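Side-chain contacts in response regulator aspartate phosphatase I (Bacillus subtilis subsp. subtilis, PDB 4I1A), which dephosphorylates the sporulation phosphotransferase Spo0F, inhibiting its activity, and activates ICEBs1 gene expression, excision and transfer by inactivating the repressor ImmR: residues E118-I123 / Y154-T159; F161-A166 / G192-S197; K241-H246 / T270-K275; L249-F254 / S260-T265. All blocks are in the same frame, centred on the assembly; numbering follows the deposited sequence.

Contact 1. Residues E118-I123 / Y154-T159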
loop_
_atom_site.group_PDB
_atom_site.type_symbol
_atom_site.label_atom_id
_atom_site.label_comp_id
_atom_site.label_asym_id
_atom_site.label_seq_id
_atom_site.Cartn_x
_atom_site.Cartn_y
_atom_site.Cartn_z
ATOM N N GLU A 118 3.189 -12.302 16.509
ATOM C CA GLU A 118 2.693 -12.019 17.849
ATOM C C GLU A 118 2.934 -10.537 18.141
ATOM O O GLU A 118 3.938 -10.163 18.749
ATOM C CB GLU A 118 3.387 -12.910 18.881
ATOM C CG GLU A 118 3.068 -14.387 18.722
ATOM C CD GLU A 118 1.583 -14.677 18.844
ATOM O OE1 GLU A 118 0.984 -15.146 17.852
ATOM O OE2 GLU A 118 1.018 -14.442 19.934
ATOM N N LEU A 119 2.003 -9.701 17.690
ATOM C CA LEU A 119 2.193 -8.253 17.669
ATOM C C LEU A 119 2.295 -7.619 19.056
ATOM O O LEU A 119 3.093 -6.692 19.269
ATOM C CB LEU A 119 1.074 -7.593 16.862
ATOM C CG LEU A 119 0.965 -8.149 15.441
ATOM C CD1 LEU A 119 -0.268 -7.612 14.721
ATOM C CD2 LEU A 119 2.239 -7.847 14.657
ATOM N N ILE A 120 1.479 -8.115 19.983
ATOM C CA ILE A 120 1.494 -7.628 21.358
ATOM C C ILE A 120 2.861 -7.892 21.986
ATOM O O ILE A 120 3.435 -7.006 22.623
ATOM C CB ILE A 120 0.334 -8.246 22.204
ATOM C CG1 ILE A 120 -0.721 -7.189 22.524
ATOM C CG2 ILE A 120 0.837 -8.834 23.515
ATOM C CD1 ILE A 120 -1.230 -6.426 21.325
ATOM N N SER A 121 3.396 -9.092 21.765
ATOM C CA SER A 121 4.670 -9.484 22.363
ATOM C C SER A 121 5.791 -8.633 21.810
ATOM O O SER A 121 6.657 -8.175 22.555
ATOM C CB SER A 121 4.964 -10.959 22.100
ATOM O OG SER A 121 3.844 -11.758 22.435
ATOM N N ALA A 122 5.753 -8.417 20.499
ATOM C CA ALA A 122 6.780 -7.644 19.807
ATOM C C ALA A 122 6.876 -6.241 20.379
ATOM O O ALA A 122 7.952 -5.797 20.778
ATOM C CB ALA A 122 6.498 -7.595 18.302
ATOM N N ILE A 123 5.747 -5.547 20.419
ATOM C CA ILE A 123 5.731 -4.188 20.927
ATOM C C ILE A 123 6.065 -4.169 22.419
ATOM O O ILE A 123 6.715 -3.239 22.906
ATOM C CB ILE A 123 4.393 -3.468 20.612
ATOM C CG1 ILE A 123 4.477 -1.996 21.006
ATOM C CG2 ILE A 123 3.230 -4.146 21.295
ATOM C CD1 ILE A 123 5.715 -1.310 20.451
ATOM N N TYR A 154 2.871 0.428 12.353
ATOM C CA TYR A 154 2.239 0.560 11.045
ATOM C C TYR A 154 1.404 -0.674 10.700
ATOM O O TYR A 154 0.383 -0.574 10.019
ATOM C CB TYR A 154 3.299 0.808 9.968
ATOM C CG TYR A 154 2.749 0.921 8.563
ATOM C CD1 TYR A 154 1.847 1.925 8.226
ATOM C CD2 TYR A 154 3.140 0.030 7.569
ATOM C CE1 TYR A 154 1.335 2.031 6.943
ATOM C CE2 TYR A 154 2.637 0.130 6.273
ATOM C CZ TYR A 154 1.734 1.133 5.968
ATOM O OH TYR A 154 1.230 1.246 4.688
ATOM N N TYR A 155 1.836 -1.836 11.176
ATOM C CA TYR A 155 1.109 -3.074 10.914
ATOM C C TYR A 155 -0.214 -3.075 11.681
ATOM O O TYR A 155 -1.231 -3.548 11.178
ATOM C CB TYR A 155 1.966 -4.285 11.299
ATOM C CG TYR A 155 1.516 -5.618 10.726
ATOM C CD1 TYR A 155 0.521 -6.368 11.348
ATOM C CD2 TYR A 155 2.103 -6.137 9.575
ATOM C CE1 TYR A 155 0.112 -7.591 10.832
ATOM C CE2 TYR A 155 1.703 -7.359 9.054
ATOM C CZ TYR A 155 0.706 -8.082 9.686
ATOM O OH TYR A 155 0.303 -9.297 9.170
ATOM N N MET A 156 -0.199 -2.530 12.891
ATOM C CA MET A 156 -1.397 -2.495 13.719
ATOM C C MET A 156 -2.197 -1.227 13.486
ATOM O O MET A 156 -3.130 -0.929 14.238
ATOM C CB MET A 156 -1.016 -2.597 15.188
ATOM C CG MET A 156 0.102 -3.576 15.407
ATOM S SD MET A 156 0.512 -3.732 17.136
ATOM C CE MET A 156 -1.027 -4.439 17.757
ATOM N N LYS A 157 -1.818 -0.479 12.451
ATOM C CA LYS A 157 -2.510 0.751 12.078
ATOM C C LYS A 157 -2.612 1.725 13.247
ATOM O O LYS A 157 -3.559 2.505 13.346
ATOM C CB LYS A 157 -3.895 0.443 11.488
ATOM C CG LYS A 157 -3.849 -0.419 10.219
ATOM C CD LYS A 157 -3.325 0.381 9.026
ATOM C CE LYS A 157 -2.576 -0.507 8.031
ATOM N NZ LYS A 157 -2.015 0.265 6.878
ATOM N N GLN A 158 -1.629 1.666 14.138
ATOM C CA GLN A 158 -1.457 2.687 15.163
ATOM C C GLN A 158 -0.747 3.876 14.521
ATOM O O GLN A 158 0.437 4.128 14.776
ATOM C CB GLN A 158 -0.650 2.138 16.344
ATOM C CG GLN A 158 -1.483 1.406 17.395
ATOM C CD GLN A 158 -2.372 2.360 18.191
ATOM O OE1 GLN A 158 -1.971 3.486 18.512
ATOM N NE2 GLN A 158 -3.589 1.917 18.502
ATOM N N THR A 159 -1.498 4.595 13.689
ATOM C CA THR A 159 -0.981 5.646 12.816
ATOM C C THR A 159 -0.158 6.688 13.548
ATOM O O THR A 159 0.890 7.110 13.060
ATOM C CB THR A 159 -2.142 6.356 12.072
ATOM O OG1 THR A 159 -2.946 5.382 11.395
ATOM C CG2 THR A 159 -1.622 7.364 11.068
#

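Contact 2. Residues F161-A166 / G192-S197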
loop_
_atom_site.group_PDB
_atom_site.type_symbol
_atom_site.label_atom_id
_atom_site.label_comp_id
_atom_site.label_asym_id
_atom_site.label_seq_id
_atom_site.Cartn_x
_atom_site.Cartn_y
_atom_site.Cartn_z
ATOM N N PHE A 161 1.508 6.485 16.526
ATOM C CA PHE A 161 2.768 5.937 17.028
ATOM C C PHE A 161 3.759 5.619 15.910
ATOM O O PHE A 161 4.949 5.896 16.029
ATOM C CB PHE A 161 2.513 4.684 17.872
ATOM C CG PHE A 161 2.159 4.981 19.301
ATOM C CD1 PHE A 161 1.068 5.771 19.606
ATOM C CD2 PHE A 161 2.918 4.466 20.340
ATOM C CE1 PHE A 161 0.743 6.045 20.918
ATOM C CE2 PHE A 161 2.595 4.734 21.658
ATOM C CZ PHE A 161 1.504 5.527 21.947
ATOM N N SER A 162 3.258 5.034 14.831
ATOM C CA SER A 162 4.100 4.651 13.712
ATOM C C SER A 162 4.797 5.865 13.126
ATOM O O SER A 162 6.015 5.875 12.960
ATOM C CB SER A 162 3.270 3.952 12.637
ATOM O OG SER A 162 4.025 3.782 11.455
ATOM N N MET A 163 4.020 6.901 12.837
ATOM C CA MET A 163 4.568 8.095 12.212
ATOM C C MET A 163 5.538 8.828 13.133
ATOM O O MET A 163 6.464 9.489 12.669
ATOM C CB MET A 163 3.446 9.015 11.746
ATOM C CG MET A 163 3.902 10.101 10.793
ATOM S SD MET A 163 2.609 10.502 9.615
ATOM C CE MET A 163 1.138 10.253 10.605
ATOM N N ASN A 164 5.333 8.703 14.440
ATOM C CA ASN A 164 6.258 9.291 15.402
ATOM C C ASN A 164 7.604 8.574 15.352
ATOM O O ASN A 164 8.655 9.205 15.213
ATOM C CB ASN A 164 5.683 9.236 16.814
ATOM C CG ASN A 164 6.530 10.011 17.826
ATOM O OD1 ASN A 164 7.572 9.533 18.285
ATOM N ND2 ASN A 164 6.075 11.212 18.184
ATOM N N TYR A 165 7.571 7.250 15.446
ATOM C CA TYR A 165 8.804 6.472 15.452
ATOM C C TYR A 165 9.505 6.496 14.098
ATOM O O TYR A 165 10.727 6.383 14.028
ATOM C CB TYR A 165 8.556 5.041 15.941
ATOM C CG TYR A 165 8.455 4.961 17.453
ATOM C CD1 TYR A 165 9.596 4.862 18.244
ATOM C CD2 TYR A 165 7.219 5.004 18.092
ATOM C CE1 TYR A 165 9.507 4.795 19.633
ATOM C CE2 TYR A 165 7.123 4.946 19.477
ATOM C CZ TYR A 165 8.270 4.841 20.241
ATOM O OH TYR A 165 8.169 4.776 21.614
ATOM N N ALA A 166 8.730 6.663 13.032
ATOM C CA ALA A 166 9.285 6.727 11.683
ATOM C C ALA A 166 10.070 8.016 11.505
ATOM O O ALA A 166 11.222 8.001 11.056
ATOM C CB ALA A 166 8.177 6.636 10.647
ATOM N N GLY A 192 2.929 5.970 3.986
ATOM C CA GLY A 192 1.925 4.931 4.196
ATOM C C GLY A 192 0.961 5.313 5.317
ATOM O O GLY A 192 -0.251 5.122 5.209
ATOM N N ASN A 193 1.504 5.852 6.404
ATOM C CA ASN A 193 0.675 6.329 7.504
ATOM C C ASN A 193 -0.224 7.486 7.073
ATOM O O ASN A 193 -1.402 7.533 7.423
ATOM C CB ASN A 193 1.550 6.755 8.672
ATOM C CG ASN A 193 2.042 5.578 9.492
ATOM O OD1 ASN A 193 1.245 4.808 10.021
ATOM N ND2 ASN A 193 3.364 5.438 9.609
ATOM N N LEU A 194 0.343 8.411 6.302
ATOM C CA LEU A 194 -0.415 9.523 5.739
ATOM C C LEU A 194 -1.539 9.034 4.820
ATOM O O LEU A 194 -2.636 9.598 4.825
ATOM C CB LEU A 194 0.521 10.498 5.005
ATOM C CG LEU A 194 1.454 11.278 5.935
ATOM C CD1 LEU A 194 2.550 12.010 5.192
ATOM C CD2 LEU A 194 0.646 12.251 6.805
ATOM N N ILE A 195 -1.265 7.989 4.037
ATOM C CA ILE A 195 -2.290 7.354 3.206
ATOM C C ILE A 195 -3.436 6.802 4.065
ATOM O O ILE A 195 -4.611 7.020 3.764
ATOM C CB ILE A 195 -1.694 6.223 2.331
ATOM C CG1 ILE A 195 -0.913 6.817 1.160
ATOM C CG2 ILE A 195 -2.783 5.285 1.794
ATOM C CD1 ILE A 195 -0.361 5.781 0.253
ATOM N N ASP A 196 -3.093 6.108 5.145
ATOM C CA ASP A 196 -4.109 5.619 6.069
ATOM C C ASP A 196 -4.953 6.737 6.698
ATOM O O ASP A 196 -6.067 6.485 7.143
ATOM C CB ASP A 196 -3.482 4.738 7.154
ATOM C CG ASP A 196 -2.938 3.439 6.604
ATOM O OD1 ASP A 196 -3.338 3.057 5.481
ATOM O OD2 ASP A 196 -2.120 2.795 7.297
ATOM N N SER A 197 -4.424 7.960 6.735
ATOM C CA SER A 197 -5.168 9.104 7.248
ATOM C C SER A 197 -5.821 9.902 6.122
ATOM O O SER A 197 -6.315 11.007 6.357
ATOM C CB SER A 197 -4.251 10.057 8.029
ATOM O OG SER A 197 -3.594 9.409 9.091
#

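Contact 3. Residues K241-H246 / T270-K275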
loop_
_atom_site.group_PDB
_atom_site.type_symbol
_atom_site.label_atom_id
_atom_site.label_comp_id
_atom_site.label_asym_id
_atom_site.label_seq_id
_atom_site.Cartn_x
_atom_site.Cartn_y
_atom_site.Cartn_z
ATOM N N LYS A 241 -3.752 11.651 -15.390
ATOM C CA LYS A 241 -2.698 11.759 -16.402
ATOM C C LYS A 241 -1.330 11.555 -15.770
ATOM O O LYS A 241 -0.531 10.748 -16.246
ATOM C CB LYS A 241 -2.746 13.101 -17.136
ATOM C CG LYS A 241 -3.742 13.139 -18.282
ATOM C CD LYS A 241 -3.667 14.466 -19.024
ATOM C CE LYS A 241 -4.203 14.344 -20.442
ATOM N NZ LYS A 241 -3.998 15.601 -21.227
ATOM N N LYS A 242 -1.068 12.276 -14.686
ATOM C CA LYS A 242 0.193 12.112 -13.977
ATOM C C LYS A 242 0.300 10.719 -13.356
ATOM O O LYS A 242 1.371 10.111 -13.381
ATOM C CB LYS A 242 0.403 13.224 -12.938
ATOM C CG LYS A 242 0.837 14.546 -13.573
ATOM C CD LYS A 242 1.306 15.586 -12.558
ATOM C CE LYS A 242 0.155 16.471 -12.101
ATOM N NZ LYS A 242 0.638 17.709 -11.410
ATOM N N ALA A 243 -0.812 10.214 -12.825
ATOM C CA ALA A 243 -0.851 8.866 -12.257
ATOM C C ALA A 243 -0.334 7.854 -13.266
ATOM O O ALA A 243 0.545 7.054 -12.965
ATOM C CB ALA A 243 -2.275 8.501 -11.803
ATOM N N SER A 244 -0.854 7.928 -14.483
ATOM C CA SER A 244 -0.440 7.015 -15.536
ATOM C C SER A 244 1.033 7.137 -15.943
ATOM O O SER A 244 1.693 6.125 -16.183
ATOM C CB SER A 244 -1.350 7.166 -16.753
ATOM O OG SER A 244 -2.588 6.529 -16.513
ATOM N N GLN A 245 1.545 8.360 -16.034
ATOM C CA GLN A 245 2.931 8.551 -16.458
ATOM C C GLN A 245 3.901 7.981 -15.422
ATOM O O GLN A 245 4.908 7.370 -15.780
ATOM C CB GLN A 245 3.239 10.022 -16.763
ATOM C CG GLN A 245 4.674 10.276 -17.253
ATOM C CD GLN A 245 5.053 9.490 -18.517
ATOM O OE1 GLN A 245 4.334 9.509 -19.521
ATOM N NE2 GLN A 245 6.193 8.806 -18.466
ATOM N N HIS A 246 3.581 8.144 -14.140
ATOM C CA HIS A 246 4.404 7.545 -13.095
ATOM C C HIS A 246 4.262 6.021 -13.047
ATOM O O HIS A 246 5.223 5.307 -12.752
ATOM C CB HIS A 246 4.102 8.168 -11.732
ATOM C CG HIS A 246 4.751 9.499 -11.524
ATOM N ND1 HIS A 246 6.065 9.627 -11.114
ATOM C CD2 HIS A 246 4.285 10.761 -11.674
ATOM C CE1 HIS A 246 6.371 10.907 -11.019
ATOM N NE2 HIS A 246 5.310 11.620 -11.356
ATOM N N THR A 270 -4.696 -0.060 -15.087
ATOM C CA THR A 270 -5.940 -0.424 -15.752
ATOM C C THR A 270 -7.082 0.427 -15.224
ATOM O O THR A 270 -7.878 0.993 -15.987
ATOM C CB THR A 270 -6.312 -1.907 -15.499
ATOM O OG1 THR A 270 -5.251 -2.761 -15.942
ATOM C CG2 THR A 270 -7.603 -2.271 -16.225
ATOM N N TYR A 271 -7.167 0.500 -13.903
ATOM C CA TYR A 271 -8.255 1.223 -13.266
ATOM C C TYR A 271 -8.212 2.717 -13.611
ATOM O O TYR A 271 -9.235 3.305 -13.978
ATOM C CB TYR A 271 -8.213 1.005 -11.754
ATOM C CG TYR A 271 -9.531 1.251 -11.075
ATOM C CD1 TYR A 271 -10.667 1.590 -11.811
ATOM C CD2 TYR A 271 -9.646 1.146 -9.698
ATOM C CE1 TYR A 271 -11.878 1.818 -11.181
ATOM C CE2 TYR A 271 -10.841 1.367 -9.064
ATOM C CZ TYR A 271 -11.954 1.702 -9.805
ATOM O OH TYR A 271 -13.137 1.923 -9.151
ATOM N N VAL A 272 -7.025 3.314 -13.500
ATOM C CA VAL A 272 -6.831 4.722 -13.830
ATOM C C VAL A 272 -7.317 5.062 -15.247
ATOM O O VAL A 272 -7.992 6.075 -15.462
ATOM C CB VAL A 272 -5.350 5.139 -13.634
ATOM C CG1 VAL A 272 -5.009 6.387 -14.432
ATOM C CG2 VAL A 272 -5.062 5.343 -12.164
ATOM N N GLU A 273 -6.993 4.204 -16.203
ATOM C CA GLU A 273 -7.372 4.443 -17.594
ATOM C C GLU A 273 -8.873 4.276 -17.811
ATOM O O GLU A 273 -9.483 4.997 -18.605
ATOM C CB GLU A 273 -6.586 3.519 -18.528
ATOM C CG GLU A 273 -5.095 3.849 -18.618
ATOM C CD GLU A 273 -4.843 5.217 -19.234
ATOM O OE1 GLU A 273 -5.601 5.601 -20.145
ATOM O OE2 GLU A 273 -3.893 5.917 -18.814
ATOM N N ALA A 274 -9.457 3.311 -17.109
ATOM C CA ALA A 274 -10.899 3.099 -17.134
ATOM C C ALA A 274 -11.648 4.320 -16.581
ATOM O O ALA A 274 -12.674 4.733 -17.129
ATOM C CB ALA A 274 -11.253 1.855 -16.340
ATOM N N LYS A 275 -11.130 4.898 -15.499
ATOM C CA LYS A 275 -11.743 6.086 -14.908
ATOM C C LYS A 275 -11.713 7.292 -15.850
ATOM O O LYS A 275 -12.502 8.217 -15.689
ATOM C CB LYS A 275 -11.073 6.459 -13.586
ATOM C CG LYS A 275 -11.270 5.477 -12.443
ATOM C CD LYS A 275 -10.487 5.955 -11.233
ATOM C CE LYS A 275 -10.230 4.845 -10.248
ATOM N NZ LYS A 275 -9.620 5.388 -9.004
#

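Contact 4. Residues L249-F254 / S260-T265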
loop_
_atom_site.group_PDB
_atom_site.type_symbol
_atom_site.label_atom_id
_atom_site.label_comp_id
_atom_site.label_asym_id
_atom_site.label_seq_id
_atom_site.Cartn_x
_atom_site.Cartn_y
_atom_site.Cartn_z
ATOM N N LEU A 249 6.279 4.214 -15.814
ATOM C CA LEU A 249 7.697 4.277 -15.489
ATOM C C LEU A 249 8.019 3.162 -14.504
ATOM O O LEU A 249 9.055 2.501 -14.610
ATOM C CB LEU A 249 8.071 5.639 -14.900
ATOM C CG LEU A 249 8.130 6.809 -15.888
ATOM C CD1 LEU A 249 8.595 8.109 -15.215
ATOM C CD2 LEU A 249 9.027 6.474 -17.076
ATOM N N ALA A 250 7.107 2.945 -13.561
ATOM C CA ALA A 250 7.233 1.846 -12.615
ATOM C C ALA A 250 7.147 0.524 -13.356
ATOM O O ALA A 250 7.922 -0.399 -13.111
ATOM C CB ALA A 250 6.145 1.929 -11.561
ATOM N N LEU A 251 6.195 0.457 -14.275
ATOM C CA LEU A 251 5.935 -0.730 -15.073
ATOM C C LEU A 251 7.157 -1.175 -15.871
ATOM O O LEU A 251 7.433 -2.369 -15.952
ATOM C CB LEU A 251 4.766 -0.455 -16.022
ATOM C CG LEU A 251 4.111 -1.651 -16.711
ATOM C CD1 LEU A 251 3.570 -2.593 -15.655
ATOM C CD2 LEU A 251 3.001 -1.192 -17.670
ATOM N N GLU A 252 7.877 -0.216 -16.457
ATOM C CA GLU A 252 9.058 -0.505 -17.273
ATOM C C GLU A 252 10.088 -1.287 -16.478
ATOM O O GLU A 252 10.716 -2.215 -16.992
ATOM C CB GLU A 252 9.726 0.787 -17.758
ATOM C CG GLU A 252 8.920 1.638 -18.726
ATOM C CD GLU A 252 9.601 2.972 -19.017
ATOM O OE1 GLU A 252 8.893 3.934 -19.391
ATOM O OE2 GLU A 252 10.843 3.055 -18.868
ATOM N N ILE A 253 10.269 -0.881 -15.227
ATOM C CA ILE A 253 11.269 -1.478 -14.349
ATOM C C ILE A 253 10.806 -2.835 -13.819
ATOM O O ILE A 253 11.553 -3.814 -13.855
ATOM C CB ILE A 253 11.605 -0.522 -13.180
ATOM C CG1 ILE A 253 12.370 0.695 -13.705
ATOM C CG2 ILE A 253 12.406 -1.235 -12.094
ATOM C CD1 ILE A 253 12.311 1.903 -12.785
ATOM N N PHE A 254 9.566 -2.887 -13.348
ATOM C CA PHE A 254 8.998 -4.105 -12.774
ATOM C C PHE A 254 8.878 -5.240 -13.791
ATOM O O PHE A 254 9.045 -6.411 -13.435
ATOM C CB PHE A 254 7.616 -3.826 -12.163
ATOM C CG PHE A 254 7.659 -3.076 -10.858
ATOM C CD1 PHE A 254 8.762 -3.173 -10.008
ATOM C CD2 PHE A 254 6.592 -2.276 -10.479
ATOM C CE1 PHE A 254 8.793 -2.485 -8.798
ATOM C CE2 PHE A 254 6.614 -1.587 -9.274
ATOM C CZ PHE A 254 7.711 -1.688 -8.431
ATOM N N SER A 260 6.987 -8.802 -7.803
ATOM C CA SER A 260 5.569 -9.029 -7.529
ATOM C C SER A 260 4.693 -7.779 -7.701
ATOM O O SER A 260 3.519 -7.896 -8.044
ATOM C CB SER A 260 5.374 -9.644 -6.140
ATOM O OG SER A 260 5.861 -8.783 -5.133
ATOM N N PHE A 261 5.271 -6.595 -7.489
ATOM C CA PHE A 261 4.550 -5.322 -7.633
ATOM C C PHE A 261 4.072 -5.067 -9.060
ATOM O O PHE A 261 3.365 -4.094 -9.323
ATOM C CB PHE A 261 5.416 -4.141 -7.182
ATOM C CG PHE A 261 5.489 -3.963 -5.687
ATOM C CD1 PHE A 261 4.373 -4.178 -4.889
ATOM C CD2 PHE A 261 6.677 -3.559 -5.081
ATOM C CE1 PHE A 261 4.443 -4.006 -3.511
ATOM C CE2 PHE A 261 6.758 -3.390 -3.714
ATOM C CZ PHE A 261 5.640 -3.614 -2.922
ATOM N N LEU A 262 4.473 -5.931 -9.984
ATOM C CA LEU A 262 4.066 -5.810 -11.375
ATOM C C LEU A 262 2.548 -5.887 -11.490
ATOM O O LEU A 262 1.927 -5.100 -12.194
ATOM C CB LEU A 262 4.714 -6.920 -12.195
ATOM C CG LEU A 262 4.414 -6.977 -13.688
ATOM C CD1 LEU A 262 4.576 -5.607 -14.296
ATOM C CD2 LEU A 262 5.363 -7.965 -14.369
ATOM N N THR A 263 1.947 -6.826 -10.768
ATOM C CA THR A 263 0.510 -7.049 -10.880
ATOM C C THR A 263 -0.299 -5.849 -10.375
ATOM O O THR A 263 -1.260 -5.408 -11.015
ATOM C CB THR A 263 0.086 -8.332 -10.130
ATOM O OG1 THR A 263 0.830 -9.453 -10.641
ATOM C CG2 THR A 263 -1.391 -8.580 -10.328
ATOM N N LYS A 264 0.106 -5.327 -9.223
ATOM C CA LYS A 264 -0.575 -4.218 -8.572
ATOM C C LYS A 264 -0.473 -2.935 -9.410
ATOM O O LYS A 264 -1.422 -2.159 -9.511
ATOM C CB LYS A 264 0.034 -4.021 -7.181
ATOM C CG LYS A 264 -0.231 -2.675 -6.548
ATOM C CD LYS A 264 0.174 -2.655 -5.085
ATOM C CE LYS A 264 -0.398 -1.415 -4.387
ATOM N NZ LYS A 264 0.115 -1.208 -2.998
ATOM N N THR A 265 0.691 -2.730 -10.009
ATOM C CA THR A 265 0.928 -1.616 -10.913
ATOM C C THR A 265 0.048 -1.709 -12.174
ATOM O O THR A 265 -0.488 -0.702 -12.635
ATOM C CB THR A 265 2.421 -1.594 -11.323
ATOM O OG1 THR A 265 3.227 -1.532 -10.144
ATOM C CG2 THR A 265 2.758 -0.415 -12.238
#

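Contact 1. Residues E118-I123 / Y154-T159
Met156 reaches across to the first turn of helix 119-129 and lies against Leu119 along most of its length. Its CB leads toward that helix, and CG, anti to the carbonyl carbon (chi1 -40°), carries the thioether out to Leu119. Met156 CG comes within 4.1 Å of Leu119 CD1. Next, Met156 SD settles 3.9 Å from Leu119 CB, and a bend at the last torsion (chi3 65°) brings CE back to the same carbon. Met156 CE also touches Ile120 CD1, 4.1 Å away, and the isoleucine side chain crosses the methionine at about a right angle. Leu119 CD1 also rests 3.7 Å from Tyr155 CD1, approaching that ring obliquely. Shortening Met156 to alanine is likely to open a gap beside Leu119 CB and leave the tip of Ile120 without its apolar partner. The contact is wholly apolar and lies at the protein surface, where Met156 is the first residue after helix 139-155 to leave helical geometry. A Schellman motif with Lys157 at its C-prime position closes that helix. Leu119 also packs on Phe114 of helix 102-115, Tyr155 touches Lys117, in the loop just before helix 119-129, and Lys157 forms a salt bridge with Asp196 of helix 180-196.

Contact 2. Residues F161-A166 / G192-S197
Ser162 and Asn193 make the polar part of this contact, a side-chain hydrogen bond between two buried residues. Asn193 ND2 donates to Ser162 OG over 2.6 Å, with an N-H...O angle of 157°. The serine oxygen lies close to the plane of the amide, 13° out of it, so the bond uses an N-H of the flat group almost in its own plane. Ser162 OG stands anti to its backbone nitrogen (chi1 170°), which swings the hydroxyl out to meet the amide. The same hydroxyl is hydrogen-bonded to Ser150 O of helix 139-155; since a carbonyl can only accept, Ser162 passes a bond on from one helix to the next. Tyr154 of that helix packs against both Ser162 and Asn193.

The helices joined here, 159-173 and 180-196, run nearly antiparallel, their local axes 10.0 Å apart at 156°, as in the stacked helices of a tetratricopeptide-repeat array. Residues 161-166 lie in the predicted second repeat and 192-197 in the predicted third.

Apolar packing falls to Met163, next to the polar pair. Its side chain slides past that of Asn193 in the opposite sense, and the thioether straddles two neighbours: Met163 CE lies 4.0 Å from Asn193 CB, while Met163 SD touches Leu194 CD2 at 3.8 Å. Leu194 crosses the methionine at about a right angle, its branch coming nearer than its CB direction alone would suggest. Leu194 also packs on Ala203 of helix 200-215.

Contact 3. Residues K241-H246 / T270-K275
Ser244 of helix 240-257 meets Val272 and Glu273 of helix 261-275, two helices of the tetratricopeptide-repeat stack whose local axes run nearly antiparallel, at 152°. The tight part is centred on one hydroxyl. Ser244 OG donates a 2.7 Å hydrogen bond to Glu273 OE2 and at the same time presses on Val272 CG1, only 3.2 Å away. Glu273 does not start out facing its partner; the bend at its second torsion (chi2 -64°) folds the carboxylate back across to the serine. Its other oxygen, OE1, is held by Asn278 ND2, so both ends of this buried carboxylate have a donor. Without the carboxylate, as with a leucine here, the Ser244 hydroxyl is likely to lose its main acceptor and Asn278 its mate. Beside this pair the packing is looser: Ala243 CB approaches Val272 CG2 no closer than 4.2 Å, and Tyr234 of helix 220-236 touches the alanine while Tyr240 touches the valine. The solvent side of this turn carries the exposed Lys241, Lys242 and Gln245. At the bond itself, Ser244 OG meets Glu273 OE2 on its anti side, 22° out of the carboxylate plane.

Contact 4. Residues L249-F254 / S260-T265
The ring of Phe254 is the main bump of this contact, covered on one face by Phe261 and met at its edge by Thr265. Phe261 CB sits 3.5 Å above the Phe254 ring plane, offset toward the rim, a CH-pi contact. The two phenyl rings themselves meet obliquely, planes at 47°. Thr265 OG1 lies 3.5 Å from Phe254 CD2. At the root of the ring, Leu262 CD1 reaches Phe254 CB and then fills the hollow beside Leu251, the two CD1 methyls being 3.5 Å apart. Leu251 CG is anti to its backbone nitrogen (chi1 -166°), which brings the branch round to this meeting although its CB does not face the other helix. One turn before Phe254, Ala250 CB comes to 4.2 Å from Thr265 CG2. Helices 240-257 and 261-275, local axes 9.5 Å apart, thereby pack antiparallel as in a tetratricopeptide-repeat stack, with residues 249-254 in the predicted fourth repeat. Thr265 OG1 donates to Phe261 O (2.7 Å), which also takes Thr265 N from the opposite face of its plane. With its proton engaged there, the hydroxyl oxygen probably offers electron density to the weakly positive ring edge, so a polar atom is accommodated in a largely apolar, buried interface.

From the N-terminal side, contact 1 closes a loop of 30 residues, joining the start of helix 119-129 to the end of helix 139-155. Contact 2 follows in series, its 25-residue loop tying helix 159-173 to helix 180-196. These two neighbours, their centres 13 Å apart, touch directly, among other places where Thr159 packs on Ser197. Farther along, contacts 3 and 4 both join helix 240-257 to helix 261-275: contact 4 brackets the short turn between them, and the wider loop of contact 3 encloses it. No loops cross. Contacts 1 and 3 lie on opposite sides of the chain's centre, their own centres 33 Å apart.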